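Local coordinates for thioesterase superfamily protein (Shewanella loihica, PDB 2PRX) that probably hydrolyses thioesters, as a hotdog-fold member of the thioesterase superfamily whose two copies pair in the assembly, at residues P93-A98 / M146-M151; S64-H69 / L114-E119; G55-G60 / T108-E113. All blocks are in the same frame, centred on the assembly; numbering follows the deposited sequence.

From the N terminus the chain passes through 55-60 and 64-69, which lead into and lie on helix 59-78, then through 93-98 at the start of strand 95-104. It returns to each in the same order: 108-113 closes interaction 3, 114-119 closes interaction 2 and 146-151 closes interaction 1. Every pair of loops therefore crosses and none nests. Interaction 1 joins a strand outermost within this chain to its neighbour, interaction 2 lays the helix on the sheet, and interaction 3 ties the helix approach to the loop before strand 114-122. Interaction 2 touches both others, through Asp-67 with Thr-97 and Leu-114 with Thr-108; interactions 1 and 3 stay about 12 Å apart at their nearest atoms.

Interaction 1: P93-A98 / M146-M151; sequences PRFVTA and MVAVKM
Val-96 and Val-149 face each other as an antiparallel hydrogen-bonded pair. Val-96 N donates a hydrogen bond to Val-149 O at 2.7 Å, almost straight at 174°, and Val-149 N returns a bond to Val-96 O at 2.9 Å. The ladder goes on at both ends, with Ala-98 N bonded to Val-147 O at 2.8 Å and Met-151 N to Arg-94 O at 2.7 Å; the last donor stands above the carbonyl plane. On the other edge of strand 146-150 the backbones of Met-146, Ala-148 and Lys-150 bond to Val-130, Val-128 and Arg-126, and the Ala-98 backbone bonds to the second subunit. Thr-97 OG1 is hydrogen-bonded to Asp-67 OD1 of helix 59-78.

Beside the valine bonds, Val-96 CG2 and Val-149 CG2 meet at 3.3 Å, a tight pair. Val-96 CG1 receives the CE methyl of selenomethionine Met-151 at 3.6 Å, where the bend at chi3 (-73°) puts it, while the selenium lies over one face of the Arg-94 guanidinium. On the helix side the Phe-95 ring takes Lys-150 CA over its face, 4.0 Å from the centroid, and presents its edge atom CE2 to Ala-148 O at 3.4 Å. An alanine in place of Phe-95 would probably open a gap toward Ala-74, Ser-75 and Ala-78 of the helix and leave Lys-150 CA without its CH-pi partner. With Val-96 N and O paired and Arg-94 O and Ala-98 N bonded on either side, the register rests chiefly on main-chain bonds.

Interaction 2: S64-H69 / L114-E119; sequences SLIDCH and LELVGE
Leu-65 and His-69, one turn apart on helix 64-69, face Leu-116 on strand 114-119; the helix and strand axes come within 9.4 Å and run 41° from parallel. Leu-116 reaches from the strand to both, its CD2 methyl 3.8 Å from Leu-65 CB and equally far from His-69 CB. The same methyl touches the helix backbone, 3.2 Å from Leu-65 O. That carbonyl is already engaged, since Leu-65 O accepts the helical bond from His-69 N at 2.9 Å. Nearer the start of the strand, Leu-65 CD1 meets Leu-114 CD1 at 4.2 Å, the two side chains crossing at about a right angle.

This is the central arrangement of the hotdog fold, a long helix lying against the concave face of a curved antiparallel sheet. Ile-66, at the margin here, continues the same packing onto Leu-100, Ile-102 and Ile-132 of the other strands.

His-69 carries its CG anti to the backbone N (chi1 176°), which brings CG toward Leu-116. The two side chains slide past each other in opposite directions, and Leu-116 CB sits over one ring face, 4.2 Å from the centroid and offset toward the rim. The ring edge comes up to the strand backbone: His-69 NE2 lies 3.4 Å from Gly-118 N, in the ring plane, but the angle is too poor for a hydrogen bond. A beta carbon at Gly-118 would point at the ring, about 3.3 Å from NE2, and the bare glycine probably eases this close approach. On the other nitrogen, ND1 is hydrogen-bonded to Ser-33 OG.

Interaction 3: G55-G60 / T108-E113; sequences GFVYGG and TPMGVE
Phe-56 and Val-57 turn different sides to the backbone of Thr-108 and Pro-109. The Phe-56 ring comes edge-on, with Thr-108 C close to its plane and 3.8 Å from Phe-56 CD1. Phe-56 CB lies nearer still to the same peptide, 3.3 Å from Thr-108 O. Val-57 sits alongside Thr-108, the two CB atoms 4.0 Å apart, and its CG2 branch, placed beside the backbone N, touches Pro-109 O at 3.4 Å. Selenomethionine Met-110 folds back over this valine: sharp bends at chi2 (57°) and chi3 (70°) bring its CE methyl to 4.0 Å from Val-57 CG2, and CE also rests against Phe-56 O.

Two main-chain bonds join the segments beside these side chains and bridge Phe-56 with Pro-109 in a single beta-like pair. Val-57 N binds Thr-108 O at 2.7 Å, nearly along the C=O axis, and Met-110 N binds Gly-55 O at 2.8 Å from above the carbonyl plane. The bonds flank Pro-109, which has no N-H, using Thr-108 O before it and Met-110 N after it.

Tyr-58, at the N-cap position, points away from the loop, and its ring meets that of Tyr-19 of the second subunit. Val-57 and Thr-108 both reach Ile-62 in the first turn of helix 59-78, Val-57 and Met-110 share Pro-46, and the chain beyond Glu-113 enters strand 114-122, so the contact joins the helix start to the approach to that strand.

Interaction 1: P93-A98 / M146-M151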
loop_
_atom_site.group_PDB
_atom_site.type_symbol
_atom_site.label_atom_id
_atom_site.label_comp_id
_atom_site.label_asym_id
_atom_site.label_seq_id
_atom_site.Cartn_x
_atom_site.Cartn_y
_atom_site.Cartn_z
ATOM N N PRO A 93 -8.912 -3.180 21.345
ATOM C CA PRO A 93 -7.502 -2.766 21.269
ATOM C C PRO A 93 -7.164 -2.245 19.879
ATOM O O PRO A 93 -7.563 -2.934 18.936
ATOM C CB PRO A 93 -6.734 -4.054 21.516
ATOM C CG PRO A 93 -7.707 -5.177 21.395
ATOM C CD PRO A 93 -9.016 -4.598 20.948
ATOM N N ARG A 94 -6.468 -1.124 19.819
ATOM C CA ARG A 94 -5.947 -0.509 18.617
ATOM C C ARG A 94 -4.605 -1.144 18.231
ATOM O O ARG A 94 -3.716 -1.300 19.055
ATOM C CB ARG A 94 -5.754 0.997 18.768
ATOM C CG ARG A 94 -6.721 1.753 19.642
ATOM C CD ARG A 94 -6.110 2.987 20.266
ATOM N NE ARG A 94 -6.831 4.205 19.892
ATOM C CZ ARG A 94 -6.506 5.450 20.203
ATOM N NH1 ARG A 94 -5.425 5.718 20.923
ATOM N NH2 ARG A 94 -7.273 6.450 19.782
ATOM N N PHE A 95 -4.514 -1.537 16.978
ATOM C CA PHE A 95 -3.303 -2.094 16.388
ATOM C C PHE A 95 -2.860 -1.211 15.211
ATOM O O PHE A 95 -3.710 -0.582 14.586
ATOM C CB PHE A 95 -3.559 -3.524 15.931
ATOM C CG PHE A 95 -3.146 -4.589 16.936
ATOM C CD1 PHE A 95 -3.792 -4.727 18.153
ATOM C CD2 PHE A 95 -2.103 -5.452 16.643
ATOM C CE1 PHE A 95 -3.384 -5.687 19.056
ATOM C CE2 PHE A 95 -1.675 -6.407 17.543
ATOM C CZ PHE A 95 -2.324 -6.527 18.759
ATOM N N VAL A 96 -1.576 -1.206 14.943
ATOM C CA VAL A 96 -0.930 -0.557 13.815
ATOM C C VAL A 96 -0.038 -1.493 13.010
ATOM O O VAL A 96 0.506 -2.480 13.504
ATOM C CB VAL A 96 -0.021 0.597 14.296
ATOM C CG1 VAL A 96 -0.862 1.749 14.811
ATOM C CG2 VAL A 96 0.927 0.059 15.359
ATOM N N THR A 97 0.145 -1.147 11.726
ATOM C CA THR A 97 0.988 -1.988 10.884
ATOM C C THR A 97 2.449 -1.679 11.174
ATOM O O THR A 97 2.807 -0.506 11.202
ATOM C CB THR A 97 0.710 -1.765 9.386
ATOM O OG1 THR A 97 -0.620 -2.175 9.046
ATOM C CG2 THR A 97 1.672 -2.600 8.552
ATOM N N ALA A 98 3.292 -2.676 11.389
ATOM C CA ALA A 98 4.722 -2.434 11.582
ATOM C C ALA A 98 5.480 -2.785 10.314
ATOM O O ALA A 98 6.447 -2.161 9.866
ATOM C CB ALA A 98 5.230 -3.212 12.793
HETATM N N MSE A 146 1.607 -9.416 7.037
HETATM C CA MSE A 146 1.525 -8.342 7.975
HETATM C C MSE A 146 2.000 -8.749 9.368
HETATM O O MSE A 146 1.692 -9.849 9.820
HETATM C CB MSE A 146 0.065 -7.848 8.100
HETATM C CG MSE A 146 -0.102 -7.000 9.346
HETATM SE SE MSE A 146 -1.813 -6.119 9.409
HETATM C CE MSE A 146 -1.191 -4.771 8.166
ATOM N N VAL A 147 2.739 -7.860 9.989
ATOM C CA VAL A 147 3.142 -7.803 11.367
ATOM C C VAL A 147 2.486 -6.547 11.950
ATOM O O VAL A 147 2.934 -5.447 11.612
ATOM C CB VAL A 147 4.646 -7.676 11.650
ATOM C CG1 VAL A 147 4.803 -7.283 13.117
ATOM C CG2 VAL A 147 5.387 -8.956 11.310
ATOM N N ALA A 148 1.456 -6.753 12.756
ATOM C CA ALA A 148 0.764 -5.678 13.418
ATOM C C ALA A 148 1.039 -5.719 14.917
ATOM O O ALA A 148 1.093 -6.750 15.590
ATOM C CB ALA A 148 -0.725 -5.729 13.118
ATOM N N VAL A 149 1.262 -4.536 15.456
ATOM C CA VAL A 149 1.576 -4.322 16.850
ATOM C C VAL A 149 0.582 -3.360 17.476
ATOM O O VAL A 149 -0.096 -2.598 16.795
ATOM C CB VAL A 149 2.984 -3.719 17.035
ATOM C CG1 VAL A 149 4.031 -4.640 16.434
ATOM C CG2 VAL A 149 2.927 -2.331 16.416
ATOM N N LYS A 150 0.481 -3.400 18.814
ATOM C CA LYS A 150 -0.545 -2.565 19.428
ATOM C C LYS A 150 -0.193 -1.095 19.239
ATOM O O LYS A 150 0.997 -0.782 19.343
ATOM C CB LYS A 150 -0.722 -2.885 20.911
ATOM C CG LYS A 150 -1.824 -2.138 21.632
ATOM C CD LYS A 150 -1.999 -2.679 23.039
ATOM C CE LYS A 150 -2.558 -1.657 24.012
ATOM N NZ LYS A 150 -3.263 -2.299 25.170
HETATM N N MSE A 151 -1.199 -0.271 18.964
HETATM C CA MSE A 151 -0.936 1.144 18.739
HETATM C C MSE A 151 -0.138 1.711 19.915
HETATM O O MSE A 151 -0.628 1.650 21.052
HETATM C CB MSE A 151 -2.212 1.953 18.526
HETATM C CG MSE A 151 -1.906 3.403 18.154
HETATM SE SE MSE A 151 -3.527 4.363 17.775
HETATM C CE MSE A 151 -3.784 3.461 16.099
#

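Interaction 2: S64-H69 / L114-E119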
loop_
_atom_site.group_PDB
_atom_site.type_symbol
_atom_site.label_atom_id
_atom_site.label_comp_id
_atom_site.label_asym_id
_atom_site.label_seq_id
_atom_site.Cartn_x
_atom_site.Cartn_y
_atom_site.Cartn_z
ATOM N N SER A 64 -4.034 -0.790 0.284
ATOM C CA SER A 64 -4.742 -0.070 1.335
ATOM C C SER A 64 -5.719 -1.016 2.049
ATOM O O SER A 64 -5.743 -0.956 3.286
ATOM C CB SER A 64 -5.528 1.143 0.856
ATOM O OG SER A 64 -4.749 2.091 0.156
ATOM N N LEU A 65 -6.451 -1.804 1.271
ATOM C CA LEU A 65 -7.478 -2.714 1.845
ATOM C C LEU A 65 -6.827 -3.859 2.574
ATOM O O LEU A 65 -7.342 -4.422 3.574
ATOM C CB LEU A 65 -8.410 -3.194 0.737
ATOM C CG LEU A 65 -9.176 -2.099 -0.030
ATOM C CD1 LEU A 65 -9.797 -2.656 -1.294
ATOM C CD2 LEU A 65 -10.237 -1.477 0.866
ATOM N N ILE A 66 -5.652 -4.321 2.180
ATOM C CA ILE A 66 -5.006 -5.380 2.961
ATOM C C ILE A 66 -4.593 -4.882 4.343
ATOM O O ILE A 66 -4.748 -5.558 5.369
ATOM C CB ILE A 66 -3.791 -5.936 2.205
ATOM C CG1 ILE A 66 -4.170 -6.909 1.083
ATOM C CG2 ILE A 66 -2.806 -6.539 3.176
ATOM C CD1 ILE A 66 -3.108 -6.974 0.005
ATOM N N ASP A 67 -4.062 -3.665 4.364
ATOM C CA ASP A 67 -3.637 -3.002 5.589
ATOM C C ASP A 67 -4.771 -2.869 6.590
ATOM O O ASP A 67 -4.635 -3.182 7.769
ATOM C CB ASP A 67 -3.102 -1.620 5.232
ATOM C CG ASP A 67 -2.573 -0.784 6.370
ATOM O OD1 ASP A 67 -2.611 -1.222 7.530
ATOM O OD2 ASP A 67 -2.093 0.337 6.065
ATOM N N CYS A 68 -5.919 -2.361 6.123
ATOM C CA CYS A 68 -6.957 -2.128 7.145
ATOM C C CYS A 68 -7.623 -3.456 7.460
ATOM O O CYS A 68 -8.091 -3.674 8.581
ATOM C CB CYS A 68 -7.927 -1.042 6.688
ATOM S SG CYS A 68 -7.205 0.618 6.527
ATOM N N HIS A 69 -7.690 -4.380 6.502
ATOM C CA HIS A 69 -8.303 -5.668 6.885
ATOM C C HIS A 69 -7.392 -6.401 7.856
ATOM O O HIS A 69 -7.853 -7.068 8.783
ATOM C CB HIS A 69 -8.590 -6.498 5.641
ATOM C CG HIS A 69 -9.128 -7.873 5.936
ATOM N ND1 HIS A 69 -10.362 -8.072 6.531
ATOM C CD2 HIS A 69 -8.611 -9.093 5.716
ATOM C CE1 HIS A 69 -10.557 -9.377 6.655
ATOM N NE2 HIS A 69 -9.517 -10.030 6.171
ATOM N N LEU A 114 -14.369 -7.187 -4.497
ATOM C CA LEU A 114 -13.122 -7.813 -4.099
ATOM C C LEU A 114 -13.281 -8.529 -2.756
ATOM O O LEU A 114 -13.859 -7.956 -1.846
ATOM C CB LEU A 114 -12.000 -6.779 -3.981
ATOM C CG LEU A 114 -11.860 -5.795 -5.154
ATOM C CD1 LEU A 114 -10.990 -4.606 -4.797
ATOM C CD2 LEU A 114 -11.304 -6.506 -6.387
ATOM N N GLU A 115 -12.763 -9.750 -2.652
ATOM C CA GLU A 115 -12.853 -10.441 -1.359
ATOM C C GLU A 115 -11.496 -10.489 -0.672
ATOM O O GLU A 115 -10.453 -10.816 -1.235
ATOM C CB GLU A 115 -13.477 -11.828 -1.537
ATOM C CG GLU A 115 -13.636 -12.652 -0.278
ATOM C CD GLU A 115 -14.433 -13.933 -0.432
ATOM O OE1 GLU A 115 -15.687 -13.870 -0.462
ATOM O OE2 GLU A 115 -13.841 -15.042 -0.512
ATOM N N LEU A 116 -11.478 -10.144 0.602
ATOM C CA LEU A 116 -10.323 -10.183 1.461
ATOM C C LEU A 116 -10.511 -11.148 2.633
ATOM O O LEU A 116 -11.435 -10.929 3.416
ATOM C CB LEU A 116 -10.044 -8.794 2.056
ATOM C CG LEU A 116 -9.378 -7.803 1.095
ATOM C CD1 LEU A 116 -10.459 -7.058 0.333
ATOM C CD2 LEU A 116 -8.454 -6.860 1.842
ATOM N N VAL A 117 -9.653 -12.144 2.699
ATOM C CA VAL A 117 -9.645 -13.160 3.743
ATOM C C VAL A 117 -8.317 -13.154 4.490
ATOM O O VAL A 117 -7.248 -13.189 3.889
ATOM C CB VAL A 117 -9.891 -14.580 3.194
ATOM C CG1 VAL A 117 -9.988 -15.584 4.336
ATOM C CG2 VAL A 117 -11.148 -14.650 2.340
ATOM N N GLY A 118 -8.361 -13.155 5.821
ATOM C CA GLY A 118 -7.191 -13.148 6.642
ATOM C C GLY A 118 -6.949 -14.462 7.377
ATOM O O GLY A 118 -7.894 -15.070 7.907
ATOM N N GLU A 119 -5.692 -14.868 7.374
ATOM C CA GLU A 119 -5.177 -15.986 8.156
ATOM C C GLU A 119 -4.415 -15.467 9.365
ATOM O O GLU A 119 -3.497 -14.664 9.269
ATOM C CB GLU A 119 -4.309 -16.886 7.289
ATOM C CG GLU A 119 -3.802 -18.181 7.843
ATOM C CD GLU A 119 -4.540 -18.753 9.033
ATOM O OE1 GLU A 119 -5.763 -18.474 9.168
ATOM O OE2 GLU A 119 -3.897 -19.461 9.838
#

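Interaction 3: G55-G60 / T108-E113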
loop_
_atom_site.group_PDB
_atom_site.type_symbol
_atom_site.label_atom_id
_atom_site.label_comp_id
_atom_site.label_asym_id
_atom_site.label_seq_id
_atom_site.Cartn_x
_atom_site.Cartn_y
_atom_site.Cartn_z
ATOM N N GLY A 55 -9.603 -0.938 -16.965
ATOM C CA GLY A 55 -10.068 -2.303 -16.834
ATOM C C GLY A 55 -9.615 -2.983 -15.554
ATOM O O GLY A 55 -10.116 -4.074 -15.267
ATOM N N PHE A 56 -8.683 -2.358 -14.849
ATOM C CA PHE A 56 -8.077 -2.919 -13.654
ATOM C C PHE A 56 -8.003 -1.891 -12.520
ATOM O O PHE A 56 -8.123 -0.687 -12.742
ATOM C CB PHE A 56 -6.672 -3.455 -13.926
ATOM C CG PHE A 56 -6.595 -4.497 -15.029
ATOM C CD1 PHE A 56 -6.957 -5.812 -14.823
ATOM C CD2 PHE A 56 -6.150 -4.108 -16.285
ATOM C CE1 PHE A 56 -6.885 -6.736 -15.849
ATOM C CE2 PHE A 56 -6.061 -5.029 -17.308
ATOM C CZ PHE A 56 -6.425 -6.348 -17.098
ATOM N N VAL A 57 -7.801 -2.419 -11.332
ATOM C CA VAL A 57 -7.843 -1.737 -10.068
ATOM C C VAL A 57 -6.477 -1.302 -9.556
ATOM O O VAL A 57 -5.515 -2.059 -9.539
ATOM C CB VAL A 57 -8.434 -2.625 -8.947
ATOM C CG1 VAL A 57 -8.210 -1.952 -7.593
ATOM C CG2 VAL A 57 -9.898 -2.925 -9.205
ATOM N N TYR A 58 -6.453 -0.049 -9.104
ATOM C CA TYR A 58 -5.248 0.552 -8.556
ATOM C C TYR A 58 -4.611 -0.292 -7.471
ATOM O O TYR A 58 -5.227 -0.710 -6.498
ATOM C CB TYR A 58 -5.635 1.944 -8.032
ATOM C CG TYR A 58 -4.455 2.689 -7.463
ATOM C CD1 TYR A 58 -3.227 2.633 -8.105
ATOM C CD2 TYR A 58 -4.595 3.417 -6.299
ATOM C CE1 TYR A 58 -2.139 3.309 -7.586
ATOM C CE2 TYR A 58 -3.515 4.096 -5.781
ATOM C CZ TYR A 58 -2.301 4.034 -6.427
ATOM O OH TYR A 58 -1.235 4.720 -5.896
ATOM N N GLY A 59 -3.317 -0.550 -7.594
ATOM C CA GLY A 59 -2.521 -1.221 -6.600
ATOM C C GLY A 59 -2.487 -0.571 -5.237
ATOM O O GLY A 59 -2.507 -1.318 -4.242
ATOM N N GLY A 60 -2.449 0.756 -5.119
ATOM C CA GLY A 60 -2.485 1.464 -3.852
ATOM C C GLY A 60 -3.749 1.136 -3.021
ATOM O O GLY A 60 -3.628 0.970 -1.832
ATOM N N THR A 108 -5.818 -7.002 -11.158
ATOM C CA THR A 108 -7.117 -7.016 -10.465
ATOM C C THR A 108 -8.174 -6.319 -11.298
ATOM O O THR A 108 -8.162 -5.097 -11.424
ATOM C CB THR A 108 -7.030 -6.350 -9.087
ATOM O OG1 THR A 108 -5.939 -6.944 -8.363
ATOM C CG2 THR A 108 -8.274 -6.647 -8.257
ATOM N N PRO A 109 -9.077 -7.084 -11.907
ATOM C CA PRO A 109 -10.115 -6.496 -12.758
ATOM C C PRO A 109 -10.988 -5.480 -12.045
ATOM O O PRO A 109 -11.334 -5.566 -10.866
ATOM C CB PRO A 109 -10.973 -7.698 -13.163
ATOM C CG PRO A 109 -10.025 -8.844 -13.065
ATOM C CD PRO A 109 -9.161 -8.552 -11.869
HETATM N N MSE A 110 -11.347 -4.456 -12.825
HETATM C CA MSE A 110 -12.246 -3.421 -12.365
HETATM C C MSE A 110 -13.691 -3.926 -12.492
HETATM O O MSE A 110 -13.933 -4.777 -13.345
HETATM C CB MSE A 110 -12.095 -2.121 -13.145
HETATM C CG MSE A 110 -13.089 -1.022 -12.809
HETATM SE SE MSE A 110 -13.064 -0.522 -10.935
HETATM C CE MSE A 110 -11.330 0.285 -11.170
ATOM N N GLY A 111 -14.547 -3.377 -11.660
ATOM C CA GLY A 111 -15.978 -3.515 -11.656
ATOM C C GLY A 111 -16.469 -4.808 -11.042
ATOM O O GLY A 111 -17.578 -5.246 -11.329
ATOM N N VAL A 112 -15.632 -5.429 -10.232
ATOM C CA VAL A 112 -16.038 -6.651 -9.530
ATOM C C VAL A 112 -15.721 -6.532 -8.047
ATOM O O VAL A 112 -14.713 -5.970 -7.634
ATOM C CB VAL A 112 -15.357 -7.891 -10.142
ATOM C CG1 VAL A 112 -15.560 -9.106 -9.260
ATOM C CG2 VAL A 112 -15.902 -8.114 -11.557
ATOM N N GLU A 113 -16.603 -7.071 -7.227
ATOM C CA GLU A 113 -16.470 -7.113 -5.770
ATOM C C GLU A 113 -15.202 -7.806 -5.334
ATOM O O GLU A 113 -14.905 -8.938 -5.749
ATOM C CB GLU A 113 -17.722 -7.838 -5.247
ATOM C CG GLU A 113 -17.864 -7.926 -3.749
ATOM C CD GLU A 113 -18.903 -8.964 -3.314
ATOM O OE1 GLU A 113 -18.553 -10.159 -3.231
ATOM O OE2 GLU A 113 -20.064 -8.590 -3.061
#